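Local structure of 5-formyl-3-hydroxy-2-methylpyridine 4-carboxylate 5-dehydrogenase (4OM8) at residues A[132-137]-A[158-163]; A[113-116]-A[122-125]; A[24-29]-A[169-174]. The protein oxidises 5-formyl-3-hydroxy-2-methylpyridine-4-carboxylate with NAD(+) in pyridoxine (vitamin B6) degradation and can also reduce it with NADH to 4-pyridoxic acid. All coordinates share one frame; numbering follows the deposited sequence.

Interaction 1 of 3, residues A[132-137]-A[158-163]. With NAD (nicotinamide-adenine-dinucleotide), chain C.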
loop_
_atom_site.group_PDB
_atom_site.type_symbol
_atom_site.label_atom_id
_atom_site.label_comp_id
_atom_site.label_asym_id
_atom_site.label_seq_id
_atom_site.Cartn_x
_atom_site.Cartn_y
_atom_site.Cartn_z
ATOM N N ARG A 132 24.045 -5.082 -23.347
ATOM C CA ARG A 132 23.643 -6.264 -22.582
ATOM C C ARG A 132 23.638 -5.987 -21.074
ATOM O O ARG A 132 23.571 -6.926 -20.261
ATOM C CB ARG A 132 24.542 -7.481 -22.899
ATOM C CG ARG A 132 26.065 -7.252 -22.927
ATOM C CD ARG A 132 26.687 -6.935 -21.547
ATOM N NE ARG A 132 28.122 -6.677 -21.709
ATOM C CZ ARG A 132 29.056 -7.625 -21.663
ATOM N NH1 ARG A 132 28.718 -8.889 -21.424
ATOM N NH2 ARG A 132 30.336 -7.306 -21.856
ATOM N N MET A 133 23.710 -4.713 -20.698
ATOM C CA MET A 133 23.553 -4.344 -19.290
ATOM C C MET A 133 22.187 -3.719 -19.063
ATOM O O MET A 133 21.709 -2.927 -19.866
ATOM C CB MET A 133 24.641 -3.387 -18.814
ATOM C CG MET A 133 24.337 -2.838 -17.417
ATOM S SD MET A 133 25.702 -2.000 -16.622
ATOM C CE MET A 133 26.730 -3.383 -16.156
ATOM N N VAL A 134 21.562 -4.099 -17.953
ATOM C CA VAL A 134 20.171 -3.766 -17.684
ATOM C C VAL A 134 19.945 -3.711 -16.185
ATOM O O VAL A 134 20.712 -4.305 -15.415
ATOM C CB VAL A 134 19.243 -4.832 -18.337
ATOM C CG1 VAL A 134 19.454 -6.209 -17.699
ATOM C CG2 VAL A 134 17.775 -4.433 -18.292
ATOM N N GLY A 135 18.907 -3.003 -15.761
ATOM C CA GLY A 135 18.491 -3.076 -14.375
ATOM C C GLY A 135 17.564 -4.251 -14.144
ATOM O O GLY A 135 16.652 -4.494 -14.931
ATOM N N MET A 136 17.833 -5.013 -13.085
ATOM C CA MET A 136 16.950 -6.082 -12.636
ATOM C C MET A 136 16.766 -5.850 -11.145
ATOM O O MET A 136 17.577 -6.292 -10.328
ATOM C CB MET A 136 17.548 -7.461 -12.923
ATOM C CG MET A 136 16.642 -8.629 -12.597
ATOM S SD MET A 136 17.598 -10.159 -12.660
ATOM C CE MET A 136 16.275 -11.378 -12.676
ATOM N N HIS A 137 15.708 -5.121 -10.802
ATOM C CA HIS A 137 15.579 -4.577 -9.464
ATOM C C HIS A 137 14.597 -5.401 -8.641
ATOM O O HIS A 137 13.390 -5.337 -8.847
ATOM C CB HIS A 137 15.141 -3.117 -9.538
ATOM C CG HIS A 137 14.948 -2.482 -8.203
ATOM N ND1 HIS A 137 13.718 -2.044 -7.769
ATOM C CD2 HIS A 137 15.823 -2.218 -7.203
ATOM C CE1 HIS A 137 13.842 -1.528 -6.559
ATOM N NE2 HIS A 137 15.110 -1.614 -6.194
ATOM N N PRO A 158 16.710 -3.565 -26.571
ATOM C CA PRO A 158 15.373 -4.077 -26.265
ATOM C C PRO A 158 15.385 -5.593 -26.052
ATOM O O PRO A 158 14.658 -6.075 -25.184
ATOM C CB PRO A 158 14.562 -3.690 -27.506
ATOM C CG PRO A 158 15.213 -2.429 -27.962
ATOM C CD PRO A 158 16.698 -2.631 -27.712
ATOM N N GLN A 159 16.212 -6.316 -26.803
ATOM C CA GLN A 159 16.342 -7.765 -26.641
ATOM C C GLN A 159 16.804 -8.158 -25.232
ATOM O O GLN A 159 16.405 -9.187 -24.704
ATOM C CB GLN A 159 17.323 -8.324 -27.675
ATOM C CG GLN A 159 16.815 -8.291 -29.119
ATOM C CD GLN A 159 16.802 -6.892 -29.724
ATOM O OE1 GLN A 159 17.476 -5.978 -29.237
ATOM N NE2 GLN A 159 16.026 -6.719 -30.792
ATOM N N THR A 160 17.639 -7.325 -24.625
ATOM C CA THR A 160 18.136 -7.598 -23.281
ATOM C C THR A 160 16.995 -7.527 -22.282
ATOM O O THR A 160 16.831 -8.402 -21.416
ATOM C CB THR A 160 19.241 -6.607 -22.906
ATOM O OG1 THR A 160 20.322 -6.765 -23.839
ATOM C CG2 THR A 160 19.739 -6.835 -21.467
ATOM N N VAL A 161 16.186 -6.483 -22.427
ATOM C CA VAL A 161 15.013 -6.318 -21.581
ATOM C C VAL A 161 14.057 -7.491 -21.765
ATOM O O VAL A 161 13.578 -8.073 -20.784
ATOM C CB VAL A 161 14.293 -4.984 -21.884
ATOM C CG1 VAL A 161 12.970 -4.900 -21.157
ATOM C CG2 VAL A 161 15.183 -3.793 -21.513
ATOM N N ALA A 162 13.801 -7.867 -23.014
ATOM C CA ALA A 162 12.876 -8.969 -23.253
ATOM C C ALA A 162 13.399 -10.284 -22.669
ATOM O O ALA A 162 12.640 -11.044 -22.092
ATOM C CB ALA A 162 12.609 -9.119 -24.731
ATOM N N THR A 163 14.699 -10.529 -22.794
ATOM C CA THR A 163 15.276 -11.780 -22.299
ATOM C C THR A 163 15.162 -11.899 -20.776
ATOM O O THR A 163 14.836 -12.961 -20.257
ATOM C CB THR A 163 16.751 -11.914 -22.714
ATOM O OG1 THR A 163 16.839 -11.970 -24.146
ATOM C CG2 THR A 163 17.367 -13.192 -22.125
HETATM P PA NAD C . 24.287 -5.068 1.557
HETATM O O1A NAD C . 25.139 -3.916 2.062
HETATM O O2A NAD C . 23.402 -5.848 2.517
HETATM O O5B NAD C . 25.268 -6.114 0.826
HETATM C C5B NAD C . 26.306 -5.692 -0.060
HETATM C C4B NAD C . 27.295 -6.840 -0.190
HETATM O O4B NAD C . 28.222 -6.554 -1.238
HETATM C C3B NAD C . 28.099 -7.027 1.097
HETATM O O3B NAD C . 27.972 -8.374 1.570
HETATM C C2B NAD C . 29.527 -6.695 0.682
HETATM O O2B NAD C . 30.539 -7.439 1.379
HETATM C C1B NAD C . 29.500 -7.034 -0.795
HETATM N N9A NAD C . 30.551 -6.412 -1.620
HETATM C C8A NAD C . 31.103 -5.195 -1.484
HETATM N N7A NAD C . 32.020 -4.975 -2.459
HETATM C C5A NAD C . 32.054 -6.066 -3.242
HETATM C C6A NAD C . 32.794 -6.502 -4.439
HETATM N N6A NAD C . 33.713 -5.700 -5.030
HETATM N N1A NAD C . 32.523 -7.731 -4.930
HETATM C C2A NAD C . 31.618 -8.544 -4.359
HETATM N N3A NAD C . 30.910 -8.213 -3.267
HETATM C C4A NAD C . 31.088 -7.011 -2.677
HETATM O O3 NAD C . 23.464 -4.503 0.291
HETATM P PN NAD C . 22.001 -4.970 -0.193
HETATM O O1N NAD C . 20.949 -4.349 0.706
HETATM O O2N NAD C . 21.945 -6.459 -0.450
HETATM O O5D NAD C . 21.899 -4.227 -1.609
HETATM C C5D NAD C . 22.760 -4.565 -2.704
HETATM C C4D NAD C . 22.280 -3.787 -3.924
HETATM O O4D NAD C . 20.900 -4.089 -4.112
HETATM C C3D NAD C . 22.357 -2.281 -3.729
HETATM O O3D NAD C . 22.563 -1.700 -5.019
HETATM C C2D NAD C . 20.970 -1.899 -3.250
HETATM O O2D NAD C . 20.617 -0.564 -3.625
HETATM C C1D NAD C . 20.105 -2.902 -3.995
HETATM N N1N NAD C . 18.825 -3.226 -3.345
HETATM C C2N NAD C . 18.675 -3.240 -2.004
HETATM C C3N NAD C . 17.439 -3.577 -1.445
HETATM C C7N NAD C . 17.190 -3.576 0.040
HETATM O O7N NAD C . 18.088 -3.774 0.845
HETATM N N7N NAD C . 15.945 -3.326 0.442
HETATM C C4N NAD C . 16.374 -3.904 -2.276
HETATM C C5N NAD C . 16.565 -3.894 -3.651
HETATM C C6N NAD C . 17.813 -3.558 -4.157
#
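The imidazole of His137 and the nicotinamide ring of NAD meet obliquely: NE2 of His137 lies 3.7 Å from C5N of NAD, while CD2 of His137 is 3.9 Å from C6N of NAD. With CG anti to the backbone N (chi1 179°), the ring reaches beyond the end of strand 133-137, where both nitrogens are engaged, ND1 by Glu149 and NE2 by Ser116. His137 is thought to be important for activity, and this fixed ring beside the nicotinamide is consistent with that. The strand belongs to the Rossmann-type NAD domain and runs parallel to 110-113 on one flank and antiparallel to 147-151 on the other. Its opposite end packs against the first turns of helix 158-170, burying 163 Å² between 132-137 and 158-163. There the side chains of Val134 and Thr160 slide past each other in opposite senses, so that CG2 of Thr160 is 3.7 Å from CB of Val134 and 3.8 Å from its CG1. CG2 of Val134 instead meets CG2 of Val161 at 4.2 Å. The Thr160 hydroxyl looks elsewhere: OG1 is hydrogen-bonded to Glu131 O, just before the strand, and rests 3.6 Å from CA of Arg132. Between the two segments the contact is thus van der Waals packing throughout. Within the helix's first turns, the Gln159 carbonyl accepts two bonds, from N and OG1 of Thr163 one turn on, which approach from opposite faces of its plane, the OG1 to O distance being 2.9 Å.

Interaction 2 of 3, residues A[113-116]-A[122-125]. With NAD (nicotinamide-adenine-dinucleotide), chain C.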
loop_
_atom_site.group_PDB
_atom_site.type_symbol
_atom_site.label_atom_id
_atom_site.label_comp_id
_atom_site.label_asym_id
_atom_site.label_seq_id
_atom_site.Cartn_x
_atom_site.Cartn_y
_atom_site.Cartn_z
ATOM N N SER A 113 22.061 -5.113 -12.909
ATOM C CA SER A 113 22.281 -4.526 -11.594
ATOM C C SER A 113 21.009 -4.545 -10.773
ATOM O O SER A 113 19.932 -4.238 -11.289
ATOM C CB SER A 113 22.769 -3.083 -11.710
ATOM O OG SER A 113 22.961 -2.528 -10.412
ATOM N N ASP A 114 21.157 -4.853 -9.482
ATOM C CA ASP A 114 20.065 -4.779 -8.512
ATOM C C ASP A 114 19.918 -3.368 -7.932
ATOM O O ASP A 114 19.123 -3.169 -7.012
ATOM C CB ASP A 114 20.318 -5.794 -7.384
ATOM C CG ASP A 114 19.087 -6.082 -6.528
ATOM O OD1 ASP A 114 17.952 -5.960 -7.012
ATOM O OD2 ASP A 114 19.285 -6.512 -5.373
ATOM N N THR A 115 20.649 -2.391 -8.478
ATOM C CA THR A 115 20.630 -1.029 -7.936
ATOM C C THR A 115 19.212 -0.476 -7.777
ATOM O O THR A 115 18.330 -0.723 -8.597
ATOM C CB THR A 115 21.440 -0.053 -8.812
ATOM O OG1 THR A 115 21.480 1.234 -8.167
ATOM C CG2 THR A 115 20.801 0.098 -10.195
ATOM N N SER A 116 19.007 0.282 -6.707
ATOM C CA SER A 116 17.750 1.001 -6.532
ATOM C C SER A 116 17.808 2.423 -7.097
ATOM O O SER A 116 16.821 2.919 -7.634
ATOM C CB SER A 116 17.378 1.045 -5.048
ATOM O OG SER A 116 17.103 -0.255 -4.554
ATOM N N LYS A 122 24.031 5.345 -16.367
ATOM C CA LYS A 122 25.355 5.602 -15.811
ATOM C C LYS A 122 26.149 4.317 -15.627
ATOM O O LYS A 122 27.332 4.252 -15.960
ATOM C CB LYS A 122 25.248 6.335 -14.477
ATOM C CG LYS A 122 24.946 7.808 -14.616
ATOM C CD LYS A 122 25.036 8.506 -13.273
ATOM C CE LYS A 122 24.635 9.969 -13.408
ATOM N NZ LYS A 122 24.817 10.709 -12.133
ATOM N N LEU A 123 25.490 3.284 -15.116
ATOM C CA LEU A 123 26.175 2.023 -14.841
ATOM C C LEU A 123 26.767 1.412 -16.105
ATOM O O LEU A 123 27.893 0.911 -16.083
ATOM C CB LEU A 123 25.215 1.036 -14.180
ATOM C CG LEU A 123 24.785 1.438 -12.763
ATOM C CD1 LEU A 123 23.801 0.416 -12.202
ATOM C CD2 LEU A 123 26.012 1.566 -11.863
ATOM N N GLN A 124 26.032 1.475 -17.215
ATOM C CA GLN A 124 26.453 0.746 -18.409
ATOM C C GLN A 124 27.594 1.464 -19.136
ATOM O O GLN A 124 28.229 0.888 -20.033
ATOM C CB GLN A 124 25.268 0.496 -19.350
ATOM C CG GLN A 124 24.677 1.752 -19.965
ATOM C CD GLN A 124 23.316 1.527 -20.611
ATOM O OE1 GLN A 124 22.574 2.486 -20.832
ATOM N NE2 GLN A 124 22.988 0.276 -20.932
ATOM N N ALA A 125 27.900 2.689 -18.718
ATOM C CA ALA A 125 29.067 3.389 -19.251
ATOM C C ALA A 125 30.369 2.732 -18.778
ATOM O O ALA A 125 31.454 3.095 -19.233
ATOM C CB ALA A 125 29.034 4.858 -18.845
HETATM P PA NAD C . 24.287 -5.068 1.557
HETATM O O1A NAD C . 25.139 -3.916 2.062
HETATM O O2A NAD C . 23.402 -5.848 2.517
HETATM O O5B NAD C . 25.268 -6.114 0.826
HETATM C C5B NAD C . 26.306 -5.692 -0.060
HETATM C C4B NAD C . 27.295 -6.840 -0.190
HETATM O O4B NAD C . 28.222 -6.554 -1.238
HETATM C C3B NAD C . 28.099 -7.027 1.097
HETATM O O3B NAD C . 27.972 -8.374 1.570
HETATM C C2B NAD C . 29.527 -6.695 0.682
HETATM O O2B NAD C . 30.539 -7.439 1.379
HETATM C C1B NAD C . 29.500 -7.034 -0.795
HETATM N N9A NAD C . 30.551 -6.412 -1.620
HETATM C C8A NAD C . 31.103 -5.195 -1.484
HETATM N N7A NAD C . 32.020 -4.975 -2.459
HETATM C C5A NAD C . 32.054 -6.066 -3.242
HETATM C C6A NAD C . 32.794 -6.502 -4.439
HETATM N N6A NAD C . 33.713 -5.700 -5.030
HETATM N N1A NAD C . 32.523 -7.731 -4.930
HETATM C C2A NAD C . 31.618 -8.544 -4.359
HETATM N N3A NAD C . 30.910 -8.213 -3.267
HETATM C C4A NAD C . 31.088 -7.011 -2.677
HETATM O O3 NAD C . 23.464 -4.503 0.291
HETATM P PN NAD C . 22.001 -4.970 -0.193
HETATM O O1N NAD C . 20.949 -4.349 0.706
HETATM O O2N NAD C . 21.945 -6.459 -0.450
HETATM O O5D NAD C . 21.899 -4.227 -1.609
HETATM C C5D NAD C . 22.760 -4.565 -2.704
HETATM C C4D NAD C . 22.280 -3.787 -3.924
HETATM O O4D NAD C . 20.900 -4.089 -4.112
HETATM C C3D NAD C . 22.357 -2.281 -3.729
HETATM O O3D NAD C . 22.563 -1.700 -5.019
HETATM C C2D NAD C . 20.970 -1.899 -3.250
HETATM O O2D NAD C . 20.617 -0.564 -3.625
HETATM C C1D NAD C . 20.105 -2.902 -3.995
HETATM N N1N NAD C . 18.825 -3.226 -3.345
HETATM C C2N NAD C . 18.675 -3.240 -2.004
HETATM C C3N NAD C . 17.439 -3.577 -1.445
HETATM C C7N NAD C . 17.190 -3.576 0.040
HETATM O O7N NAD C . 18.088 -3.774 0.845
HETATM N N7N NAD C . 15.945 -3.326 0.442
HETATM C C4N NAD C . 16.374 -3.904 -2.276
HETATM C C5N NAD C . 16.565 -3.894 -3.651
HETATM C C6N NAD C . 17.813 -3.558 -4.157
#
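Ser113 and Leu123, whose CA atoms are 8.3 Å apart, face each other where the chain leaves strand 110-113 through an ST turn, in which Thr115 N donates to Ser113 OG at 3.0 Å with an N-H...O angle of 155°. Leu123, on the short helix 120-123, covers this turn with a single methyl: its CD1 sits 3.5 Å from Ser113 OG and 3.6 Å from Thr115 CG2, the threonine and leucine side chains meeting tip to tip. Thr115 has OG1 anti to its own N (chi1 -175°), which turns the hydroxyl to Glu89 and Ile118 N and leaves CG2 for the leucine. Ser113 OG is also bonded to Glu85. Glu89 is itself hydrogen-bonded to NAD, so the Thr115 hydroxyl acts from the second shell, although its CA touches the ribose directly, 3.6 Å from NAD O3D. Asp114 leaves the backbone away from the helix, and its carboxylate lies beside the cofactor, OD2 3.2 Å from the ribose O4D of NAD, while its OD1 accepts from Trp138 N. With an alanine here, that Trp138 amide would probably lose its acceptor and a gap would open beside the ribose. Leu123 thus covers the Ser113 hydroxyl and the Thr115 methyl, while the turn's other side presents oxygens to NAD: Asp114 O lies 3.2 Å and Ser116 OG 3.4 Å from NAD C6N, a setting that might favour the positively charged, oxidised nicotinamide.

Interaction 3 of 3, residues A[24-29]-A[169-174]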
loop_
_atom_site.group_PDB
_atom_site.type_symbol
_atom_site.label_atom_id
_atom_site.label_comp_id
_atom_site.label_asym_id
_atom_site.label_seq_id
_atom_site.Cartn_x
_atom_site.Cartn_y
_atom_site.Cartn_z
ATOM N N GLY A 24 14.006 -22.099 -9.527
ATOM C CA GLY A 24 13.486 -22.044 -10.882
ATOM C C GLY A 24 14.228 -22.946 -11.861
ATOM O O GLY A 24 13.875 -23.012 -13.034
ATOM N N GLY A 25 15.248 -23.645 -11.386
ATOM C CA GLY A 25 15.968 -24.579 -12.235
ATOM C C GLY A 25 17.338 -24.091 -12.672
ATOM O O GLY A 25 18.078 -24.826 -13.307
ATOM N N LEU A 26 17.682 -22.857 -12.324
ATOM C CA LEU A 26 18.926 -22.248 -12.777
ATOM C C LEU A 26 20.115 -22.707 -11.953
ATOM O O LEU A 26 19.971 -23.047 -10.777
ATOM C CB LEU A 26 18.816 -20.722 -12.707
ATOM C CG LEU A 26 17.979 -19.972 -13.749
ATOM C CD1 LEU A 26 18.535 -20.149 -15.162
ATOM C CD2 LEU A 26 16.495 -20.332 -13.711
ATOM N N GLN A 27 21.300 -22.730 -12.566
ATOM C CA GLN A 27 22.523 -22.958 -11.815
ATOM C C GLN A 27 23.020 -21.626 -11.289
ATOM O O GLN A 27 23.225 -20.717 -12.078
ATOM C CB GLN A 27 23.594 -23.603 -12.693
ATOM C CG GLN A 27 24.986 -23.581 -12.072
ATOM C CD GLN A 27 26.068 -23.970 -13.061
ATOM O OE1 GLN A 27 26.146 -25.132 -13.483
ATOM N NE2 GLN A 27 26.916 -23.004 -13.433
ATOM N N VAL A 28 23.209 -21.514 -9.974
ATOM C CA VAL A 28 23.604 -20.241 -9.377
ATOM C C VAL A 28 24.926 -20.395 -8.648
ATOM O O VAL A 28 25.065 -21.277 -7.799
ATOM C CB VAL A 28 22.525 -19.720 -8.390
ATOM C CG1 VAL A 28 22.959 -18.405 -7.742
ATOM C CG2 VAL A 28 21.192 -19.554 -9.095
ATOM N N VAL A 29 25.899 -19.545 -8.982
ATOM C CA VAL A 29 27.128 -19.470 -8.194
ATOM C C VAL A 29 27.259 -18.040 -7.684
ATOM O O VAL A 29 27.117 -17.089 -8.443
ATOM C CB VAL A 29 28.369 -19.893 -9.011
ATOM C CG1 VAL A 29 29.599 -19.927 -8.118
ATOM C CG2 VAL A 29 28.148 -21.276 -9.617
ATOM N N ARG A 169 9.509 -14.412 -15.917
ATOM C CA ARG A 169 8.245 -15.106 -16.139
ATOM C C ARG A 169 8.425 -16.631 -16.143
ATOM O O ARG A 169 7.605 -17.366 -15.586
ATOM C CB ARG A 169 7.633 -14.631 -17.458
ATOM C CG ARG A 169 6.174 -14.954 -17.679
ATOM C CD ARG A 169 5.747 -14.410 -19.037
ATOM N NE ARG A 169 6.913 -14.229 -19.899
ATOM C CZ ARG A 169 6.869 -13.840 -21.168
ATOM N NH1 ARG A 169 5.700 -13.582 -21.744
ATOM N NH2 ARG A 169 7.998 -13.704 -21.859
ATOM N N SER A 170 9.500 -17.100 -16.769
ATOM C CA SER A 170 9.712 -18.547 -16.910
ATOM C C SER A 170 9.817 -19.294 -15.593
ATOM O O SER A 170 9.555 -20.491 -15.548
ATOM C CB SER A 170 10.967 -18.834 -17.734
ATOM O OG SER A 170 12.147 -18.663 -16.969
ATOM N N ILE A 171 10.216 -18.616 -14.524
ATOM C CA ILE A 171 10.316 -19.288 -13.238
ATOM C C ILE A 171 9.151 -18.920 -12.312
ATOM O O ILE A 171 9.165 -19.249 -11.133
ATOM C CB ILE A 171 11.662 -18.996 -12.541
ATOM C CG1 ILE A 171 11.824 -17.501 -12.239
ATOM C CG2 ILE A 171 12.834 -19.509 -13.390
ATOM C CD1 ILE A 171 13.072 -17.193 -11.423
ATOM N N GLY A 172 8.137 -18.267 -12.868
ATOM C CA GLY A 172 6.902 -18.022 -12.150
ATOM C C GLY A 172 6.827 -16.694 -11.416
ATOM O O GLY A 172 5.949 -16.494 -10.583
ATOM N N LEU A 173 7.762 -15.798 -11.701
ATOM C CA LEU A 173 7.778 -14.494 -11.054
ATOM C C LEU A 173 7.117 -13.453 -11.955
ATOM O O LEU A 173 6.682 -13.764 -13.061
ATOM C CB LEU A 173 9.211 -14.101 -10.689
ATOM C CG LEU A 173 9.781 -14.949 -9.552
ATOM C CD1 LEU A 173 11.233 -14.572 -9.277
ATOM C CD2 LEU A 173 8.925 -14.811 -8.288
ATOM N N LEU A 174 7.011 -12.228 -11.451
ATOM C CA LEU A 174 6.226 -11.193 -12.117
ATOM C C LEU A 174 7.104 -10.022 -12.520
ATOM O O LEU A 174 7.400 -9.144 -11.705
ATOM C CB LEU A 174 5.106 -10.717 -11.195
ATOM C CG LEU A 174 4.215 -11.797 -10.587
ATOM C CD1 LEU A 174 3.268 -11.189 -9.561
ATOM C CD2 LEU A 174 3.417 -12.493 -11.673
#
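Leu26 and Ile171 cross at about a right angle, meeting through one methyl from each: CD2 of Leu26 is 3.8 Å from CG2 of Ile171. The same CG2 also lies over the backbone of Gly24, 3.6 Å from its CA and 3.7 Å from its O, so a single branch makes nearest contact with both partners. This follows from the isoleucine's rotation (chi1 62°), which holds CG1 between the backbone N and the carbonyl carbon and sends CG2 opposite the latter, toward 24-29. The approach depends on the missing side chain of Gly24, since a beta carbon built there would lie 2.4 Å from Ile171 CG2, a clash. Each partner comes from the end of a helix: Gly25 and Gly172, both with positive phi, occupy the turning positions of Schellman motifs that finish helices 14-23 and 158-170. Gly172 N reaches Arg169 O at 2.9 Å in the second of these. The contact packs the two helix ends together within the Rossmann-type domain. Around it, Leu21 of helix 14-23 also touches Ile171, NH2 of Arg20 of that helix is hydrogen-bonded to Ile171 O, Leu26 leads into strand 27-31 and leans on Ile5 of strand 4-8, and Leu174, opening strand 174-178, packs on Trp218 of the second subunit.

From the N terminus, 24-29 comes first, and its partner 169-174 follows only after 139 intervening residues, so interaction 3 closes a long loop that contains both other contacts. Within it, interaction 2 closes a short loop with five residues between 113-116 and 122-125, and interaction 1 then opens at 132-137 and closes at 158-163; the two lie in series and do not cross. They touch directly, Met136 N lying 2.9 Å from Ser113 O between adjacent strands, and both border NAD. Interactions 1 and 3 use the beginning and the end of helix 158-170, with centres 15 Å apart, tying its start to strand 133-137 and its end to the link between helix 14-23 and strand 27-31.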